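Local coordinates for protein beta-1,4-galactanase (Thielavia heterothallica, PDB 1HJS) that hydrolyses beta-1,4-galactosidic linkages in type I arabinogalactans as a family 53 glycoside hydrolase of clan GH-A, at residues F80-T85 / N111-A116; R146-A151 / Q188-T193; S212-Y217 / E245-I250. All coordinates share one frame; numbering follows the deposited sequence.

Contact 1 (F80-T85 / N111-A116); sequences FHYSDT and NYTLDA. With NAG (2-acetamido-2-deoxy-beta-D-glucopyranose), chain E.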
loop_
_atom_site.group_PDB
_atom_site.type_symbol
_atom_site.label_atom_id
_atom_site.label_comp_id
_atom_site.label_asym_id
_atom_site.label_seq_id
_atom_site.Cartn_x
_atom_site.Cartn_y
_atom_site.Cartn_z
ATOM N N PHE A 80 -0.108 -5.968 -5.768
ATOM C CA PHE A 80 0.423 -7.296 -6.054
ATOM C C PHE A 80 1.706 -7.509 -5.269
ATOM O O PHE A 80 2.666 -6.757 -5.445
ATOM C CB PHE A 80 0.765 -7.452 -7.542
ATOM C CG PHE A 80 -0.425 -7.625 -8.436
ATOM C CD1 PHE A 80 -1.273 -8.716 -8.285
ATOM C CD2 PHE A 80 -0.676 -6.712 -9.459
ATOM C CE1 PHE A 80 -2.359 -8.902 -9.145
ATOM C CE2 PHE A 80 -1.765 -6.889 -10.329
ATOM C CZ PHE A 80 -2.602 -7.986 -10.169
ATOM N N HIS A 81 1.726 -8.519 -4.403
ATOM C CA HIS A 81 2.934 -8.822 -3.644
ATOM C C HIS A 81 3.820 -9.779 -4.441
ATOM O O HIS A 81 4.996 -9.960 -4.122
ATOM C CB HIS A 81 2.595 -9.463 -2.289
ATOM C CG HIS A 81 2.184 -8.479 -1.238
ATOM N ND1 HIS A 81 2.554 -8.607 0.085
ATOM C CD2 HIS A 81 1.436 -7.352 -1.311
ATOM C CE1 HIS A 81 2.052 -7.599 0.779
ATOM N NE2 HIS A 81 1.370 -6.824 -0.044
ATOM N N TYR A 82 3.252 -10.381 -5.486
ATOM C CA TYR A 82 3.982 -11.338 -6.311
ATOM C C TYR A 82 4.699 -12.349 -5.425
ATOM O O TYR A 82 5.904 -12.590 -5.561
ATOM C CB TYR A 82 4.988 -10.623 -7.222
ATOM C CG TYR A 82 4.340 -9.741 -8.277
ATOM C CD1 TYR A 82 3.263 -10.204 -9.034
ATOM C CD2 TYR A 82 4.831 -8.461 -8.549
ATOM C CE1 TYR A 82 2.693 -9.418 -10.040
ATOM C CE2 TYR A 82 4.267 -7.666 -9.555
ATOM C CZ TYR A 82 3.199 -8.157 -10.296
ATOM O OH TYR A 82 2.653 -7.399 -11.306
ATOM N N SER A 83 3.929 -12.928 -4.511
ATOM C CA SER A 83 4.415 -13.927 -3.576
ATOM C C SER A 83 3.180 -14.627 -3.035
ATOM O O SER A 83 2.068 -14.135 -3.214
ATOM C CB SER A 83 5.175 -13.260 -2.424
ATOM O OG SER A 83 5.670 -14.234 -1.517
ATOM N N ASP A 84 3.359 -15.779 -2.393
ATOM C CA ASP A 84 2.216 -16.482 -1.821
ATOM C C ASP A 84 1.986 -15.952 -0.415
ATOM O O ASP A 84 0.999 -16.297 0.229
ATOM C CB ASP A 84 2.457 -17.990 -1.729
ATOM C CG ASP A 84 2.559 -18.654 -3.083
ATOM O OD1 ASP A 84 1.859 -18.221 -4.023
ATOM O OD2 ASP A 84 3.330 -19.627 -3.194
ATOM N N THR A 85 2.903 -15.109 0.052
ATOM C CA THR A 85 2.802 -14.552 1.398
ATOM C C THR A 85 3.347 -13.119 1.462
ATOM O O THR A 85 3.691 -12.534 0.434
ATOM C CB THR A 85 3.570 -15.454 2.401
ATOM O OG1 THR A 85 3.278 -15.047 3.742
ATOM C CG2 THR A 85 5.068 -15.368 2.156
ATOM N N ASN A 111 2.409 -13.222 -17.650
ATOM C CA ASN A 111 1.205 -14.044 -17.756
ATOM C C ASN A 111 0.311 -13.886 -16.536
ATOM O O ASN A 111 -0.902 -13.705 -16.664
ATOM C CB ASN A 111 1.560 -15.527 -17.886
ATOM C CG ASN A 111 2.201 -15.867 -19.213
ATOM O OD1 ASN A 111 2.247 -15.042 -20.127
ATOM N ND2 ASN A 111 2.695 -17.095 -19.310
ATOM N N TYR A 112 0.915 -13.982 -15.355
ATOM C CA TYR A 112 0.171 -13.858 -14.103
ATOM C C TYR A 112 -0.524 -12.510 -13.982
ATOM O O TYR A 112 -1.705 -12.437 -13.640
ATOM C CB TYR A 112 1.107 -14.039 -12.904
ATOM C CG TYR A 112 0.486 -13.601 -11.588
ATOM C CD1 TYR A 112 -0.390 -14.434 -10.893
ATOM C CD2 TYR A 112 0.744 -12.333 -11.065
ATOM C CE1 TYR A 112 -1.000 -14.011 -9.700
ATOM C CE2 TYR A 112 0.142 -11.901 -9.879
ATOM C CZ TYR A 112 -0.728 -12.742 -9.204
ATOM O OH TYR A 112 -1.321 -12.311 -8.032
ATOM N N THR A 113 0.220 -11.442 -14.240
ATOM C CA THR A 113 -0.325 -10.095 -14.145
ATOM C C THR A 113 -1.420 -9.876 -15.188
ATOM O O THR A 113 -2.483 -9.327 -14.885
ATOM C CB THR A 113 0.786 -9.050 -14.333
ATOM O OG1 THR A 113 1.819 -9.284 -13.366
ATOM C CG2 THR A 113 0.235 -7.639 -14.147
ATOM N N LEU A 114 -1.156 -10.307 -16.416
ATOM C CA LEU A 114 -2.136 -10.166 -17.491
ATOM C C LEU A 114 -3.416 -10.914 -17.121
ATOM O O LEU A 114 -4.519 -10.381 -17.236
ATOM C CB LEU A 114 -1.568 -10.730 -18.797
ATOM C CG LEU A 114 -2.516 -10.801 -20.003
ATOM C CD1 LEU A 114 -3.037 -9.412 -20.348
ATOM C CD2 LEU A 114 -1.773 -11.400 -21.189
ATOM N N ASP A 115 -3.256 -12.156 -16.675
ATOM C CA ASP A 115 -4.380 -12.998 -16.283
ATOM C C ASP A 115 -5.192 -12.361 -15.157
ATOM O O ASP A 115 -6.416 -12.272 -15.237
ATOM C CB ASP A 115 -3.871 -14.368 -15.833
ATOM C CG ASP A 115 -4.985 -15.268 -15.335
ATOM O OD1 ASP A 115 -5.806 -15.712 -16.169
ATOM O OD2 ASP A 115 -5.045 -15.522 -14.109
ATOM N N ALA A 116 -4.505 -11.921 -14.105
ATOM C CA ALA A 116 -5.176 -11.291 -12.974
ATOM C C ALA A 116 -5.938 -10.046 -13.423
ATOM O O ALA A 116 -7.084 -9.841 -13.033
ATOM C CB ALA A 116 -4.157 -10.925 -11.899
HETATM C C1 NAG E . 2.898 -17.717 -20.603
HETATM C C2 NAG E . 3.669 -19.026 -20.414
HETATM C C3 NAG E . 3.854 -19.735 -21.759
HETATM C C4 NAG E . 2.514 -19.887 -22.484
HETATM C C5 NAG E . 1.805 -18.532 -22.569
HETATM C C6 NAG E . 0.423 -18.645 -23.179
HETATM C C7 NAG E . 5.300 -19.259 -18.651
HETATM C C8 NAG E . 6.775 -19.230 -18.278
HETATM N N2 NAG E . 4.964 -18.737 -19.827
HETATM O O3 NAG E . 4.424 -21.018 -21.548
HETATM O O4 NAG E . 2.735 -20.394 -23.793
HETATM O O5 NAG E . 1.642 -17.969 -21.249
HETATM O O6 NAG E . -0.028 -17.387 -23.652
HETATM O O7 NAG E . 4.479 -19.753 -17.877
HETATM O O HOH W 1 0.518 -11.112 -6.245
#
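Strand 75-80 of the (beta/alpha)8 barrel ends at Phe-80 and the chain turns into a loop; Phe-80 and Tyr-82 pack against helix 102-122, forming an aromatic cluster with its Tyr-112. Tyr-112, its CG anti to the backbone N (chi1 166°), reaches from the helix toward the barrel and turns its edge to the face of Phe-80 in an offset edge-to-face pair, planes at 71°. Tyr-112 OH and CE2 do the touching, 3.6 and 3.8 Å from Phe-80 CD1. Ala-116 CB meets the tip of the same ring, 3.7 Å from Phe-80 CZ. Tyr-82 keeps CG anti to its carbonyl carbon (chi1 -66°) and meets Tyr-112 rim to rim, Tyr-82 CE1 lying 3.6 Å from Tyr-112 CE2. Tyr-82 OH donates to Thr-113 OG1 at 2.9 Å, and that hydroxyl bonds in turn to Leu-109 O, linking the loop to the helix backbone. An alanine in place of Tyr-82 would remove the ring and hydroxyl and would probably loosen the loop from Thr-113. On the far side of the helix, Asn-111 carries an N-linked NAG. A water accepts from Tyr-82 N at 2.9 Å and is hydrogen-bonded to Tyr-112 OH at 2.8 Å.

Contact 2 (R146-A151 / Q188-T193); sequences RTENWA and QNWWYT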
loop_
_atom_site.group_PDB
_atom_site.type_symbol
_atom_site.label_atom_id
_atom_site.label_comp_id
_atom_site.label_asym_id
_atom_site.label_seq_id
_atom_site.Cartn_x
_atom_site.Cartn_y
_atom_site.Cartn_z
ATOM N N ARG A 146 16.525 -10.156 -6.836
ATOM C CA ARG A 146 17.147 -9.622 -5.623
ATOM C C ARG A 146 18.179 -8.550 -5.962
ATOM O O ARG A 146 18.962 -8.717 -6.896
ATOM C CB ARG A 146 17.844 -10.758 -4.865
ATOM C CG ARG A 146 18.611 -10.325 -3.606
ATOM C CD ARG A 146 17.657 -9.922 -2.490
ATOM N NE ARG A 146 18.297 -9.900 -1.170
ATOM C CZ ARG A 146 19.016 -8.891 -0.688
ATOM N NH1 ARG A 146 19.205 -7.788 -1.405
ATOM N NH2 ARG A 146 19.544 -8.982 0.527
ATOM N N THR A 147 18.182 -7.445 -5.218
ATOM C CA THR A 147 19.177 -6.406 -5.457
ATOM C C THR A 147 20.510 -7.055 -5.069
ATOM O O THR A 147 20.550 -7.833 -4.114
ATOM C CB THR A 147 18.919 -5.150 -4.585
ATOM O OG1 THR A 147 18.682 -5.541 -3.228
ATOM C CG2 THR A 147 17.713 -4.382 -5.097
ATOM N N GLU A 148 21.604 -6.725 -5.758
ATOM C CA GLU A 148 21.630 -5.742 -6.840
ATOM C C GLU A 148 21.533 -6.272 -8.278
ATOM O O GLU A 148 22.268 -5.822 -9.159
ATOM C CB GLU A 148 22.894 -4.893 -6.688
ATOM C CG GLU A 148 23.029 -4.268 -5.301
ATOM C CD GLU A 148 24.474 -4.072 -4.877
ATOM O OE1 GLU A 148 25.192 -3.296 -5.537
ATOM O OE2 GLU A 148 24.894 -4.700 -3.882
ATOM N N ASN A 149 20.632 -7.223 -8.507
ATOM C CA ASN A 149 20.397 -7.772 -9.845
ATOM C C ASN A 149 19.516 -6.741 -10.570
ATOM O O ASN A 149 18.375 -7.039 -10.929
ATOM C CB ASN A 149 19.632 -9.105 -9.751
ATOM C CG ASN A 149 20.542 -10.322 -9.790
ATOM O OD1 ASN A 149 20.192 -11.394 -9.273
ATOM N ND2 ASN A 149 21.698 -10.178 -10.421
ATOM N N TRP A 150 20.045 -5.536 -10.776
ATOM C CA TRP A 150 19.294 -4.458 -11.421
ATOM C C TRP A 150 18.727 -4.820 -12.791
ATOM O O TRP A 150 17.588 -4.481 -13.104
ATOM C CB TRP A 150 20.170 -3.207 -11.553
ATOM C CG TRP A 150 20.695 -2.701 -10.242
ATOM C CD1 TRP A 150 22.006 -2.553 -9.882
ATOM C CD2 TRP A 150 19.921 -2.262 -9.119
ATOM N NE1 TRP A 150 22.096 -2.049 -8.606
ATOM C CE2 TRP A 150 20.830 -1.860 -8.115
ATOM C CE3 TRP A 150 18.543 -2.165 -8.865
ATOM C CZ2 TRP A 150 20.410 -1.368 -6.874
ATOM C CZ3 TRP A 150 18.124 -1.676 -7.630
ATOM C CH2 TRP A 150 19.058 -1.284 -6.651
ATOM N N ALA A 151 19.526 -5.495 -13.613
ATOM C CA ALA A 151 19.065 -5.881 -14.941
ATOM C C ALA A 151 17.803 -6.735 -14.832
ATOM O O ALA A 151 16.817 -6.501 -15.535
ATOM C CB ALA A 151 20.169 -6.649 -15.678
ATOM N N GLN A 188 15.788 5.779 -1.925
ATOM C CA GLN A 188 14.849 5.954 -3.033
ATOM C C GLN A 188 15.657 6.262 -4.298
ATOM O O GLN A 188 15.447 5.662 -5.352
ATOM C CB GLN A 188 13.890 7.123 -2.765
ATOM C CG GLN A 188 12.969 6.976 -1.546
ATOM C CD GLN A 188 11.938 5.867 -1.696
ATOM O OE1 GLN A 188 11.337 5.697 -2.757
ATOM N NE2 GLN A 188 11.716 5.119 -0.623
ATOM N N ASN A 189 16.591 7.202 -4.174
ATOM C CA ASN A 189 17.420 7.615 -5.297
ATOM C C ASN A 189 18.296 6.478 -5.807
ATOM O O ASN A 189 18.400 6.254 -7.014
ATOM C CB ASN A 189 18.287 8.807 -4.890
ATOM C CG ASN A 189 19.065 9.380 -6.056
ATOM O OD1 ASN A 189 18.521 9.574 -7.145
ATOM N ND2 ASN A 189 20.340 9.667 -5.832
ATOM N N TRP A 190 18.921 5.762 -4.882
ATOM C CA TRP A 190 19.778 4.634 -5.227
ATOM C C TRP A 190 19.002 3.588 -6.037
ATOM O O TRP A 190 19.475 3.098 -7.066
ATOM C CB TRP A 190 20.315 4.012 -3.935
ATOM C CG TRP A 190 20.964 2.666 -4.076
ATOM C CD1 TRP A 190 22.209 2.394 -4.572
ATOM C CD2 TRP A 190 20.407 1.407 -3.674
ATOM N NE1 TRP A 190 22.462 1.041 -4.497
ATOM C CE2 TRP A 190 21.373 0.414 -3.951
ATOM C CE3 TRP A 190 19.183 1.024 -3.107
ATOM C CZ2 TRP A 190 21.154 -0.941 -3.678
ATOM C CZ3 TRP A 190 18.963 -0.326 -2.835
ATOM C CH2 TRP A 190 19.950 -1.292 -3.125
ATOM N N TRP A 191 17.800 3.263 -5.573
ATOM C CA TRP A 191 16.974 2.258 -6.228
ATOM C C TRP A 191 16.514 2.660 -7.630
ATOM O O TRP A 191 16.804 1.965 -8.605
ATOM C CB TRP A 191 15.747 1.944 -5.363
ATOM C CG TRP A 191 15.075 0.648 -5.727
ATOM C CD1 TRP A 191 15.321 -0.584 -5.188
ATOM C CD2 TRP A 191 14.049 0.460 -6.708
ATOM N NE1 TRP A 191 14.508 -1.526 -5.769
ATOM C CE2 TRP A 191 13.717 -0.913 -6.706
ATOM C CE3 TRP A 191 13.375 1.318 -7.590
ATOM C CZ2 TRP A 191 12.738 -1.452 -7.551
ATOM C CZ3 TRP A 191 12.400 0.782 -8.433
ATOM C CH2 TRP A 191 12.093 -0.592 -8.405
ATOM N N TYR A 192 15.793 3.773 -7.730
ATOM C CA TYR A 192 15.293 4.224 -9.027
ATOM C C TYR A 192 16.401 4.496 -10.042
ATOM O O TYR A 192 16.265 4.157 -11.217
ATOM C CB TYR A 192 14.417 5.470 -8.858
ATOM C CG TYR A 192 13.035 5.156 -8.318
ATOM C CD1 TYR A 192 12.122 4.415 -9.074
ATOM C CD2 TYR A 192 12.650 5.570 -7.042
ATOM C CE1 TYR A 192 10.858 4.092 -8.572
ATOM C CE2 TYR A 192 11.391 5.252 -6.529
ATOM C CZ TYR A 192 10.503 4.514 -7.295
ATOM O OH TYR A 192 9.262 4.192 -6.782
ATOM N N THR A 193 17.498 5.093 -9.593
ATOM C CA THR A 193 18.602 5.386 -10.502
ATOM C C THR A 193 19.160 4.108 -11.131
ATOM O O THR A 193 19.330 4.025 -12.350
ATOM C CB THR A 193 19.740 6.126 -9.777
ATOM O OG1 THR A 193 19.264 7.398 -9.316
ATOM C CG2 THR A 193 20.921 6.345 -10.721
#
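A three-tryptophan cluster joins the start of helix 150-165 to helix 185-196, two helices on the outside of the (beta/alpha)8 barrel. Trp-150 is the wedge: with CG anti to its carbonyl carbon (chi1 -58°), it pushes the rim of its six-membered ring between two indoles and meets both in T-shaped fashion. Toward Trp-190 the planes stand at 77° with six-membered centroids 4.9 Å apart, and Trp-150 CZ2 comes down over the face, offset toward the rim, to 3.3 Å from Trp-190 CZ2. Toward Trp-191 the planes are at 84°, and Trp-150 CZ3 sits over the five-membered ring, 3.9 Å from Trp-191 CD1. Both receiving indoles have CG anti to the backbone N, yet as successive helix residues they leave the axis in different directions and so present their faces to the one rim. Glu-148, which follows a cis peptide bond, lays CG at the edge of Trp-190, 4.1 Å from CZ2. Thr-147 approaches both indoles more loosely, with CG2 4.3 Å from Trp-191 NE1. The contact lies at the surface, but Trp-191 reaches in to Ile-177 and Leu-179 of strand 174-179, and also touches Ile-153 and Leu-157 of helix 150-165.

Contact 3 (S212-Y217 / E245-I250); sequences SFYPFY and ETNWPI
The Tyr-214 ring has the backbone carbonyl carbon of Glu-245 over one face, while Glu-245 OE1 and Asn-247 CB lie at its edge, in the ring plane. Phe-216 likewise turns its edge to the other segment, CZ lying 3.6 Å from Asn-247 CB; Pro-215 CD sits above one of its faces. These rings belong to the loops that leave neighbouring parallel strands 208-212 and 240-245 at the C-terminal end of the (beta/alpha)8 barrel, where clan GH-A enzymes have their active site. The two segments run nearly alongside, 20° apart end to end. Phe-213 N donates to Glu-245 O at 2.8 Å, almost along the C=O axis (161° at the oxygen), and Thr-246 OG1, anti to its own backbone N, donates to Phe-213 O at 2.7 Å, also nearly along the C=O axis. Farther out, Pro-215 CG packs on Trp-248 CE3 at 3.7 Å, and Pro-215 CD lies 3.2 Å from Asn-247 O, a buried carbonyl oxygen for which the model holds no hydrogen-bonding partner.

Glu-245 is the nucleophile, as assigned in a near-identical sequence. Its extended side chain is held at both oxygens, OE2 by a salt bridge with Arg-45 and OE1 by Tyr-214, an arrangement that would tend to favour the ionised carboxylate. Beside it, Ser-212 OG bonds to Glu-135, the proton donor by the same assignment, and to His-178. Tyr-214, with CG anti to its carbonyl carbon (chi1 -72°), brings its hydroxyl to the carboxylate, donating from OH to the anti lone pair of Glu-245 OE1 at 2.6 Å.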
loop_
_atom_site.group_PDB
_atom_site.type_symbol
_atom_site.label_atom_id
_atom_site.label_comp_id
_atom_site.label_asym_id
_atom_site.label_seq_id
_atom_site.Cartn_x
_atom_site.Cartn_y
_atom_site.Cartn_z
ATOM N N SER A 212 6.178 3.799 1.840
ATOM C CA SER A 212 5.611 3.472 3.138
ATOM C C SER A 212 6.224 4.524 4.061
ATOM O O SER A 212 7.356 4.961 3.839
ATOM C CB SER A 212 6.046 2.079 3.602
ATOM O OG SER A 212 5.570 1.062 2.737
ATOM N N PHE A 213 5.478 4.949 5.073
ATOM C CA PHE A 213 5.984 5.928 6.022
ATOM C C PHE A 213 5.406 5.624 7.392
ATOM O O PHE A 213 4.230 5.895 7.656
ATOM C CB PHE A 213 5.606 7.354 5.608
ATOM C CG PHE A 213 6.128 8.409 6.548
ATOM C CD1 PHE A 213 7.495 8.665 6.634
ATOM C CD2 PHE A 213 5.261 9.122 7.367
ATOM C CE1 PHE A 213 7.990 9.619 7.529
ATOM C CE2 PHE A 213 5.742 10.079 8.266
ATOM C CZ PHE A 213 7.112 10.327 8.347
ATOM N N TYR A 214 6.241 5.045 8.251
ATOM C CA TYR A 214 5.853 4.678 9.608
ATOM C C TYR A 214 6.739 5.432 10.599
ATOM O O TYR A 214 7.925 5.660 10.338
ATOM C CB TYR A 214 6.012 3.171 9.805
ATOM C CG TYR A 214 4.976 2.341 9.078
ATOM C CD1 TYR A 214 3.662 2.271 9.540
ATOM C CD2 TYR A 214 5.313 1.612 7.936
ATOM C CE1 TYR A 214 2.709 1.492 8.887
ATOM C CE2 TYR A 214 4.362 0.828 7.274
ATOM C CZ TYR A 214 3.067 0.772 7.759
ATOM O OH TYR A 214 2.125 -0.016 7.134
ATOM N N PRO A 215 6.181 5.822 11.751
ATOM C CA PRO A 215 6.962 6.558 12.747
ATOM C C PRO A 215 7.657 5.715 13.810
ATOM O O PRO A 215 8.458 6.242 14.581
ATOM C CB PRO A 215 5.917 7.471 13.367
ATOM C CG PRO A 215 4.725 6.532 13.466
ATOM C CD PRO A 215 4.743 5.831 12.099
ATOM N N PHE A 216 7.376 4.418 13.846
ATOM C CA PHE A 216 7.936 3.564 14.887
ATOM C C PHE A 216 8.967 2.499 14.525
ATOM O O PHE A 216 9.109 1.513 15.249
ATOM C CB PHE A 216 6.787 2.908 15.660
ATOM C CG PHE A 216 5.643 2.476 14.791
ATOM C CD1 PHE A 216 5.841 1.580 13.745
ATOM C CD2 PHE A 216 4.364 2.968 15.015
ATOM C CE1 PHE A 216 4.774 1.176 12.930
ATOM C CE2 PHE A 216 3.291 2.569 14.206
ATOM C CZ PHE A 216 3.500 1.672 13.164
ATOM N N TYR A 217 9.693 2.693 13.431
ATOM C CA TYR A 217 10.717 1.733 13.027
ATOM C C TYR A 217 12.085 2.401 12.944
ATOM O O TYR A 217 13.074 1.766 12.573
ATOM C CB TYR A 217 10.374 1.114 11.672
ATOM C CG TYR A 217 9.168 0.206 11.704
ATOM C CD1 TYR A 217 9.097 -0.857 12.607
ATOM C CD2 TYR A 217 8.095 0.403 10.834
ATOM C CE1 TYR A 217 7.990 -1.699 12.644
ATOM C CE2 TYR A 217 6.981 -0.433 10.864
ATOM C CZ TYR A 217 6.935 -1.481 11.769
ATOM O OH TYR A 217 5.840 -2.308 11.800
ATOM N N GLU A 245 1.253 3.532 2.788
ATOM C CA GLU A 245 1.160 2.820 4.060
ATOM C C GLU A 245 1.638 3.741 5.172
ATOM O O GLU A 245 2.697 4.352 5.059
ATOM C CB GLU A 245 2.027 1.554 4.062
ATOM C CG GLU A 245 1.377 0.330 3.426
ATOM C CD GLU A 245 2.158 -0.947 3.684
ATOM O OE1 GLU A 245 2.744 -1.076 4.786
ATOM O OE2 GLU A 245 2.175 -1.829 2.799
ATOM N N THR A 246 0.843 3.855 6.231
ATOM C CA THR A 246 1.211 4.666 7.386
ATOM C C THR A 246 0.309 4.286 8.560
ATOM O O THR A 246 -0.791 3.753 8.369
ATOM C CB THR A 246 1.105 6.187 7.091
ATOM O OG1 THR A 246 1.775 6.925 8.126
ATOM C CG2 THR A 246 -0.353 6.630 7.030
ATOM N N ASN A 247 0.798 4.545 9.769
ATOM C CA ASN A 247 0.093 4.232 11.011
ATOM C C ASN A 247 0.488 5.266 12.068
ATOM O O ASN A 247 1.538 5.902 11.962
ATOM C CB ASN A 247 0.556 2.884 11.585
ATOM C CG ASN A 247 -0.199 1.678 11.046
ATOM O OD1 ASN A 247 0.166 0.545 11.358
ATOM N ND2 ASN A 247 -1.249 1.905 10.260
ATOM N N TRP A 248 -0.369 5.422 13.072
ATOM C CA TRP A 248 -0.084 6.259 14.235
ATOM C C TRP A 248 -0.805 5.550 15.372
ATOM O O TRP A 248 -1.986 5.218 15.264
ATOM C CB TRP A 248 -0.586 7.695 14.118
ATOM C CG TRP A 248 -0.150 8.469 15.335
ATOM C CD1 TRP A 248 -0.889 8.721 16.456
ATOM C CD2 TRP A 248 1.164 8.976 15.601
ATOM N NE1 TRP A 248 -0.115 9.352 17.404
ATOM C CE2 TRP A 248 1.149 9.520 16.905
ATOM C CE3 TRP A 248 2.359 9.019 14.863
ATOM C CZ2 TRP A 248 2.281 10.103 17.492
ATOM C CZ3 TRP A 248 3.485 9.597 15.445
ATOM C CH2 TRP A 248 3.437 10.132 16.750
ATOM N N PRO A 249 -0.103 5.307 16.483
ATOM C CA PRO A 249 -0.731 4.610 17.602
ATOM C C PRO A 249 -1.666 5.361 18.531
ATOM O O PRO A 249 -1.499 6.559 18.783
ATOM C CB PRO A 249 0.470 4.029 18.348
ATOM C CG PRO A 249 1.505 5.070 18.168
ATOM C CD PRO A 249 1.335 5.539 16.732
ATOM N N ILE A 250 -2.670 4.639 19.023
ATOM C CA ILE A 250 -3.591 5.192 20.005
ATOM C C ILE A 250 -3.050 4.661 21.332
ATOM O O ILE A 250 -3.503 5.039 22.410
ATOM C CB ILE A 250 -5.057 4.725 19.792
ATOM C CG1 ILE A 250 -5.146 3.205 19.741
ATOM C CG2 ILE A 250 -5.616 5.350 18.525
ATOM C CD1 ILE A 250 -6.574 2.698 19.590
#

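Overall arrangement
All three contacts belong to one (beta/alpha)8 barrel and follow in series along the chain. Contact 3 holds the nucleophile Glu-245 and borders the proton donor Glu-135. The other two are more remote: the Tyr-82 side chain of contact 1 is about 11 Å from that of Glu-135, and the Phe-80 side chain about 12 Å from that of Glu-245, while the Trp-191 side chain of contact 2 is about 9 Å from that of Glu-135. Contacts 1 and 3 lie on opposite sides of the chain's centre, their own centres 27 Å apart, yet their nearest atoms approach to about 6 Å. Contacts 2 and 3 likewise come within about 6 Å, whereas 1 and 2 stay about 11 Å apart at nearest atoms.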